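Local atomic coordinates of member of DUF4221 family (Bacteroides vulgatus, PDB entry 3S9J), a protein that is of unknown function, belonging to the DUF4221 family and adopting a six-bladed beta-propeller fold. Residues 217-222 with 243-248; 238-243 with 283-288; 253-258 with 294-299. One frame throughout, in Å; residues are numbered along the deposited sequence. Where two conformers were deposited one is given.

All three contacts lie where one propeller blade, ending with strand 231-235, hands over to the next, whose strands run from 266 to 321. Contacts 1 and 2 have centres about 11 Å apart and share Ser243: the loop leaving strand 231-235 grips a turn of its own blade in contact 1 and packs on the next blade in contact 2. Contact 3 joins the helical part of the connection to a loop of that next blade. Its centre is about 18 Å from that of contact 2, which it touches through Tyr287 CE2 and Pro299 CG, 3.3 Å apart; the centres of contacts 1 and 3 are about 19 Å apart. None includes a residue that binds the sodium ions seen in the crystal.

Contact 1 (217-222 with 243-248); sequences FGYDSL and SMKPKL
Asp220 holds the 243-248 segment through both carboxylate oxygens, tying the turn before strand 221-225 to the chain that leaves strand 231-235 of the same blade. Ser243 OG donates to Asp220 OD2 at 2.7 Å, while the next residue's backbone, Met244 N, donates to Asp220 OD1 at 2.8 Å with a fairly straight N-H...O angle of 163°. Each donor stands 39° out of the carboxylate plane. A third bond, Asp220 N to Met244 O at 3.5 Å, is weak.

Van der Waals contact continues down the segment. Gly218 and Pro246 bring their CA atoms to 4.1 Å, the closest CA pair across the two segments. Met244, a selenomethionine here, has CG between its backbone N and carbonyl carbon (chi1 68°); this carbon lies 3.4 Å from Gly218 O, and SE continues past the same carbonyl group. Pro246 CG and CD pack against the same Gly218 oxygen.

Tyr219 and Lys245 run side by side, pointing the same way, with Lys245 CD 3.7 Å from Tyr219 CE1. Met244 O meets the ring at its edge, near the ring plane.

The two shorter bonds come from consecutive residues and use different oxygens, which should restrain the rotation of the buried carboxylate. With one oxygen taking up a hydroxyl and the other a backbone N-H, the pair probably also helps to stabilise its negative charge.

Contact 2 (238-243 with 283-288); sequences SRYLKS and AEMPYK
Leu241 and Met285 meet at an oblique crossing in the middle of this buried contact, which has no hydrogen bond between its segments. Both leucine methyls approach Met285 CE, with Leu241 CD2 3.9 Å from it. Leu241 CD2 also lies 3.8 Å from Pro286 CD, and Leu241 CD1 also meets Ala283 CB at 4.2 Å and nears Glu284 O. The leucine and proline side chains slide past each other in opposite directions.

Met285, a selenomethionine, is a bent chain. With CG anti to the carbonyl carbon, the chain bends at chi2 (-62°), and SE comes to lie 3.7 Å from Tyr240 CB; a second bend at chi3 (99°) places CE against the leucine. SE of Met285 is 5.5 Å from the centroid of the Tyr240 ring, an oblique Met-aromatic contact.

Ser238 has OG anti to its backbone N, where it accepts from Tyr240 N at 3.0 Å in an ST turn within the type I beta turn 238-241. The same hydroxyl also bonds Glu318, and Ser238 CB packs 4.1 Å from Ala283 CB.

The turn follows strand 231-235 of one blade and lies against the end of strand 278-284 in the next, where Ser238 reaches strand 304-309, Tyr240 reaches strand 315-321, and Leu241 touches Tyr267 of strand 266-273.

Contact 3 (253-258 with 294-299); sequences EGINAI and SPYETP
Ile255 presses its outer carbons into the angle between Pro295 and the Tyr296 ring. Ile255 CD1 is 3.8 Å from Pro295 CB, with CG of the proline almost as near, and Ile255 CG1 lies behind it against the same two ring carbons, the isoleucine crossing the proline at a slant. Ile255 has CG1 anti to its backbone N (chi1 -163°), which carries the branch toward this corner. In the conformer described here, one of two deposited for Tyr296, the same CD1 also comes within 3.5 Å of Tyr296 CZ, the two side chains crossing at about a right angle; this part of the fit depends on the chosen conformer.

Three residues on, Ile258 supplies a second bump. Its CG2 is 3.4 Å from Pro295 O and, in that conformer, 3.7 Å from Tyr296 CD1, so the methyl occupies the notch between the Pro295 carbonyl oxygen and Tyr296 CD1 and CE1. Ile258 CG1 lies near Tyr296 CE1 in the same conformer.

The fold here is a beta-propeller, and helix 255-263 belongs to the connection between two blades, leading into strand 266-273; 294-299 lies in the loop that joins strands 278-284 and 304-309 of the second blade. The loop contains an ST turn, in which Tyr296 N donates to Ser294 OG at 3.0 Å with an N-H...O angle of 161°. The bond spans Pro295, whose CB lies on the side toward the helix segment; its side chain also touches Ile259. Beyond the 253-258 segment, Asn262 of the same helix bonds the Glu297 carbonyl and touches Thr298 and Pro299. A formic acid molecule, probably from the crystallisation liquor, lies about 4 Å from the Ile255 side chain.

Contact 1 (217-222 with 243-248)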
# COMPACT_ATOMS: atom_id res chain seq x y z
N PHE A 217 1.77 2.41 11.10
CA PHE A 217 2.03 3.82 10.84
C PHE A 217 2.48 4.55 12.11
O PHE A 217 3.33 5.44 12.05
CB PHE A 217 0.79 4.50 10.27
CG PHE A 217 0.24 3.86 9.00
CD1 PHE A 217 1.09 3.31 8.04
CD2 PHE A 217 -1.13 3.84 8.77
CE1 PHE A 217 0.55 2.74 6.85
CE2 PHE A 217 -1.66 3.26 7.61
CZ PHE A 217 -0.81 2.73 6.66
N GLY A 218 1.94 4.17 13.25
CA GLY A 218 2.24 4.88 14.50
C GLY A 218 3.38 4.32 15.32
O GLY A 218 3.51 4.68 16.48
N TYR A 219 4.21 3.45 14.76
CA TYR A 219 5.19 2.71 15.55
C TYR A 219 6.59 2.72 14.95
O TYR A 219 6.77 2.51 13.75
CB TYR A 219 4.72 1.27 15.74
CG TYR A 219 5.33 0.49 16.89
CD1 TYR A 219 5.61 1.08 18.12
CD2 TYR A 219 5.57 -0.87 16.77
CE1 TYR A 219 6.13 0.33 19.18
CE2 TYR A 219 6.10 -1.63 17.81
CZ TYR A 219 6.37 -1.02 19.01
OH TYR A 219 6.87 -1.79 20.05
N ASP A 220 7.59 2.89 15.81
CA ASP A 220 9.00 2.89 15.42
C ASP A 220 9.50 1.58 14.83
O ASP A 220 10.46 1.59 14.09
CB ASP A 220 9.89 3.15 16.63
CG ASP A 220 9.84 4.56 17.12
OD1 ASP A 220 9.05 5.38 16.64
OD2 ASP A 220 10.67 4.84 17.98
N SER A 221 8.87 0.46 15.17
CA SER A 221 9.44 -0.84 14.83
C SER A 221 8.64 -1.56 13.76
O SER A 221 7.42 -1.41 13.66
CB SER A 221 9.56 -1.72 16.08
OG SER A 221 10.54 -1.21 16.96
N LEU A 222 9.36 -2.33 12.96
CA LEU A 222 8.77 -3.26 12.00
C LEU A 222 8.59 -4.64 12.61
O LEU A 222 9.42 -5.11 13.39
CB LEU A 222 9.66 -3.40 10.77
CG LEU A 222 9.89 -2.17 9.90
CD1 LEU A 222 10.94 -2.50 8.82
CD2 LEU A 222 8.54 -1.71 9.29
N SER A 243 10.68 9.36 18.83
CA SER A 243 10.17 8.00 18.97
C SER A 243 8.67 8.02 19.22
O SER A 243 8.16 8.91 19.91
CB SER A 243 10.90 7.25 20.09
OG SER A 243 10.27 6.02 20.34
N MSE A 244 7.93 7.07 18.62
CA MSE A 244 6.47 7.06 18.75
C MSE A 244 5.86 5.68 18.96
O MSE A 244 6.45 4.64 18.58
CB MSE A 244 5.82 7.72 17.52
CG MSE A 244 5.97 6.95 16.24
SE MSE A 244 4.99 7.74 14.74
CE MSE A 244 5.98 9.32 14.58
N LYS A 245 4.68 5.71 19.56
CA LYS A 245 3.74 4.58 19.58
C LYS A 245 2.38 5.10 19.11
O LYS A 245 2.14 6.32 19.11
CB LYS A 245 3.62 3.96 20.98
CG LYS A 245 4.97 3.53 21.59
CD LYS A 245 4.97 2.09 22.17
CE LYS A 245 4.10 1.92 23.42
NZ LYS A 245 4.29 0.56 24.05
N PRO A 246 1.50 4.20 18.66
CA PRO A 246 0.29 4.71 18.05
C PRO A 246 -0.60 5.46 19.01
O PRO A 246 -0.56 5.26 20.23
CB PRO A 246 -0.41 3.44 17.51
CG PRO A 246 0.68 2.44 17.38
CD PRO A 246 1.57 2.74 18.53
N LYS A 247 -1.35 6.38 18.44
CA LYS A 247 -2.32 7.18 19.18
C LYS A 247 -3.61 7.04 18.41
O LYS A 247 -3.75 7.56 17.30
CB LYS A 247 -1.90 8.65 19.25
CG LYS A 247 -2.28 9.34 20.57
CD LYS A 247 -3.73 9.83 20.63
CE LYS A 247 -3.84 11.33 20.38
NZ LYS A 247 -4.51 11.69 19.08
N LEU A 248 -4.55 6.31 18.99
CA LEU A 248 -5.83 6.13 18.33
C LEU A 248 -6.60 7.46 18.32
O LEU A 248 -6.55 8.21 19.28
CB LEU A 248 -6.64 5.06 19.04
CG LEU A 248 -6.03 3.64 19.03
CD1 LEU A 248 -6.91 2.70 19.85
CD2 LEU A 248 -5.86 3.09 17.60

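Contact 2 (238-243 with 283-288)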
# COMPACT_ATOMS: atom_id res chain seq x y z
N SER A 238 12.80 6.84 11.95
CA SER A 238 13.43 7.97 11.26
C SER A 238 14.31 8.79 12.22
O SER A 238 13.88 9.10 13.34
CB SER A 238 12.36 8.91 10.72
OG SER A 238 12.96 10.10 10.25
N ARG A 239 15.50 9.18 11.74
CA ARG A 239 16.36 10.05 12.54
C ARG A 239 15.78 11.46 12.72
O ARG A 239 16.24 12.19 13.58
CB ARG A 239 17.78 10.13 11.96
CG ARG A 239 17.91 10.84 10.60
CD ARG A 239 19.09 10.26 9.82
NE ARG A 239 18.92 8.82 9.57
CZ ARG A 239 19.89 7.98 9.20
NH1 ARG A 239 21.13 8.42 9.03
NH2 ARG A 239 19.61 6.70 9.01
N TYR A 240 14.76 11.81 11.95
CA TYR A 240 14.18 13.14 12.00
C TYR A 240 12.96 13.22 12.89
O TYR A 240 12.48 14.30 13.14
CB TYR A 240 13.81 13.62 10.59
CG TYR A 240 15.00 13.58 9.68
CD1 TYR A 240 16.07 14.46 9.88
CD2 TYR A 240 15.09 12.67 8.62
CE1 TYR A 240 17.18 14.43 9.09
CE2 TYR A 240 16.23 12.63 7.81
CZ TYR A 240 17.27 13.54 8.05
OH TYR A 240 18.40 13.54 7.28
N LEU A 241 12.49 12.07 13.40
CA LEU A 241 11.26 12.01 14.21
C LEU A 241 11.53 11.53 15.62
O LEU A 241 12.37 10.68 15.86
CB LEU A 241 10.24 11.02 13.59
CG LEU A 241 9.75 11.32 12.18
CD1 LEU A 241 8.78 10.23 11.73
CD2 LEU A 241 9.13 12.73 12.13
N LYS A 242 10.77 12.09 16.54
CA LYS A 242 10.72 11.63 17.92
C LYS A 242 10.20 10.19 17.91
O LYS A 242 9.35 9.84 17.07
CB LYS A 242 9.73 12.55 18.66
CG LYS A 242 9.75 12.49 20.13
CD LYS A 242 8.63 13.36 20.71
CE LYS A 242 8.64 13.34 22.23
NZ LYS A 242 9.88 13.96 22.71
N SER A 243 10.68 9.36 18.83
CA SER A 243 10.17 8.00 18.97
C SER A 243 8.67 8.02 19.22
O SER A 243 8.16 8.91 19.91
CB SER A 243 10.90 7.25 20.09
OG SER A 243 10.27 6.02 20.34
N ALA A 283 8.48 7.83 5.80
CA ALA A 283 8.12 8.53 7.04
C ALA A 283 7.59 9.91 6.68
O ALA A 283 8.20 10.58 5.86
CB ALA A 283 9.35 8.65 7.93
N GLU A 284 6.46 10.29 7.27
CA GLU A 284 5.88 11.60 7.06
C GLU A 284 6.38 12.53 8.16
O GLU A 284 6.28 12.21 9.34
CB GLU A 284 4.35 11.53 7.09
CG GLU A 284 3.76 10.51 6.15
CD GLU A 284 2.24 10.60 5.98
OE1 GLU A 284 1.53 11.18 6.83
OE2 GLU A 284 1.75 10.08 4.94
N MSE A 285 6.88 13.70 7.77
CA MSE A 285 7.37 14.70 8.71
C MSE A 285 6.21 15.46 9.33
O MSE A 285 5.12 15.51 8.76
CB MSE A 285 8.29 15.68 8.01
CG MSE A 285 9.53 15.03 7.37
SE MSE A 285 10.71 14.18 8.62
CE MSE A 285 10.17 12.32 8.43
N PRO A 286 6.47 16.12 10.48
CA PRO A 286 5.37 16.85 11.08
C PRO A 286 4.85 18.00 10.22
O PRO A 286 5.63 18.66 9.50
CB PRO A 286 5.96 17.39 12.39
CG PRO A 286 7.22 16.62 12.64
CD PRO A 286 7.70 16.19 11.27
N TYR A 287 3.55 18.26 10.37
CA TYR A 287 2.87 19.30 9.62
C TYR A 287 1.68 19.79 10.42
O TYR A 287 1.21 19.13 11.37
CB TYR A 287 2.36 18.64 8.33
CG TYR A 287 1.97 19.53 7.18
CD1 TYR A 287 2.90 19.94 6.27
CD2 TYR A 287 0.65 19.90 6.99
CE1 TYR A 287 2.55 20.74 5.19
CE2 TYR A 287 0.27 20.69 5.92
CZ TYR A 287 1.23 21.09 5.01
OH TYR A 287 0.91 21.85 3.92
N LYS A 288 1.19 20.96 10.05
CA LYS A 288 -0.03 21.50 10.60
C LYS A 288 -0.94 21.86 9.43
O LYS A 288 -0.62 22.75 8.66
CB LYS A 288 0.23 22.72 11.47
CG LYS A 288 -0.78 22.93 12.50
CD LYS A 288 -0.61 21.91 13.69
CE LYS A 288 -1.73 22.10 14.71
NZ LYS A 288 -1.68 21.19 15.88

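Contact 3 (253-258 with 294-299)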
# COMPACT_ATOMS: atom_id res chain seq x y z
N GLU A 253 -14.42 13.20 18.80
CA GLU A 253 -13.69 14.47 18.63
C GLU A 253 -14.03 15.10 17.29
O GLU A 253 -13.76 16.28 17.07
CB GLU A 253 -12.16 14.29 18.71
CG GLU A 253 -11.61 14.09 20.10
CD GLU A 253 -10.08 14.06 20.16
OE1 GLU A 253 -9.39 14.41 19.15
OE2 GLU A 253 -9.55 13.69 21.24
N GLY A 254 -14.61 14.32 16.38
CA GLY A 254 -15.05 14.85 15.10
C GLY A 254 -13.90 15.04 14.13
O GLY A 254 -13.03 14.17 14.01
N ILE A 255 -13.93 16.15 13.39
CA ILE A 255 -12.98 16.34 12.32
C ILE A 255 -11.53 16.50 12.86
O ILE A 255 -10.59 16.15 12.16
CB ILE A 255 -13.38 17.55 11.41
CG1 ILE A 255 -12.66 17.49 10.08
CG2 ILE A 255 -13.17 18.91 12.13
CD1 ILE A 255 -12.97 16.28 9.21
N ASN A 256 -11.40 17.00 14.08
CA ASN A 256 -10.13 17.21 14.77
C ASN A 256 -9.31 15.90 14.83
O ASN A 256 -8.08 15.86 14.65
CB ASN A 256 -10.44 17.73 16.19
CG ASN A 256 -11.45 18.93 16.21
OD1 ASN A 256 -11.04 20.07 16.37
ND2 ASN A 256 -12.76 18.64 16.07
N ALA A 257 -10.03 14.80 15.11
CA ALA A 257 -9.39 13.48 15.15
C ALA A 257 -8.77 13.08 13.81
O ALA A 257 -7.68 12.51 13.75
CB ALA A 257 -10.38 12.42 15.62
N ILE A 258 -9.47 13.40 12.72
CA ILE A 258 -9.03 13.11 11.38
C ILE A 258 -7.85 14.04 11.00
O ILE A 258 -6.87 13.59 10.40
CB ILE A 258 -10.20 13.35 10.36
CG1 ILE A 258 -11.42 12.45 10.69
CG2 ILE A 258 -9.75 13.16 8.93
CD1 ILE A 258 -11.06 11.06 11.08
N SER A 294 -7.62 20.22 2.70
CA SER A 294 -8.56 19.18 3.09
C SER A 294 -8.09 18.33 4.27
O SER A 294 -6.96 17.85 4.28
CB SER A 294 -8.82 18.21 1.91
OG SER A 294 -9.46 17.06 2.42
N PRO A 295 -8.98 18.05 5.23
CA PRO A 295 -8.67 17.18 6.34
C PRO A 295 -8.52 15.72 5.98
O PRO A 295 -7.95 14.96 6.75
CB PRO A 295 -9.87 17.35 7.28
CG PRO A 295 -10.86 18.16 6.53
CD PRO A 295 -10.35 18.58 5.27
N TYR A 296 -9.01 15.36 4.79
CA TYR A 296 -9.15 13.95 4.46
C TYR A 296 -8.00 13.41 3.60
O TYR A 296 -7.91 12.20 3.37
CB TYR A 296 -10.53 13.71 3.81
CG TYR A 296 -11.67 13.84 4.82
CD1 TYR A 296 -11.78 12.97 5.88
CD2 TYR A 296 -12.62 14.82 4.69
CE1 TYR A 296 -12.80 13.09 6.80
CE2 TYR A 296 -13.63 14.95 5.59
CZ TYR A 296 -13.72 14.08 6.64
OH TYR A 296 -14.76 14.19 7.55
N GLU A 297 -7.08 14.26 3.19
CA GLU A 297 -5.95 13.77 2.38
C GLU A 297 -4.64 14.37 2.85
O GLU A 297 -4.63 15.47 3.44
CB GLU A 297 -6.19 14.09 0.90
CG GLU A 297 -7.40 13.35 0.26
CD GLU A 297 -7.28 11.79 0.18
OE1 GLU A 297 -6.15 11.25 0.07
OE2 GLU A 297 -8.34 11.11 0.17
N THR A 298 -3.55 13.67 2.60
CA THR A 298 -2.22 14.17 2.95
C THR A 298 -1.96 15.47 2.19
O THR A 298 -2.17 15.58 0.95
CB THR A 298 -1.13 13.13 2.64
OG1 THR A 298 -1.43 11.91 3.34
CG2 THR A 298 0.28 13.68 3.03
N PRO A 299 -1.54 16.51 2.93
CA PRO A 299 -1.30 17.77 2.27
C PRO A 299 -0.20 17.69 1.23
O PRO A 299 0.77 16.97 1.41
CB PRO A 299 -0.82 18.69 3.43
CG PRO A 299 -1.41 18.10 4.62
CD PRO A 299 -1.42 16.63 4.40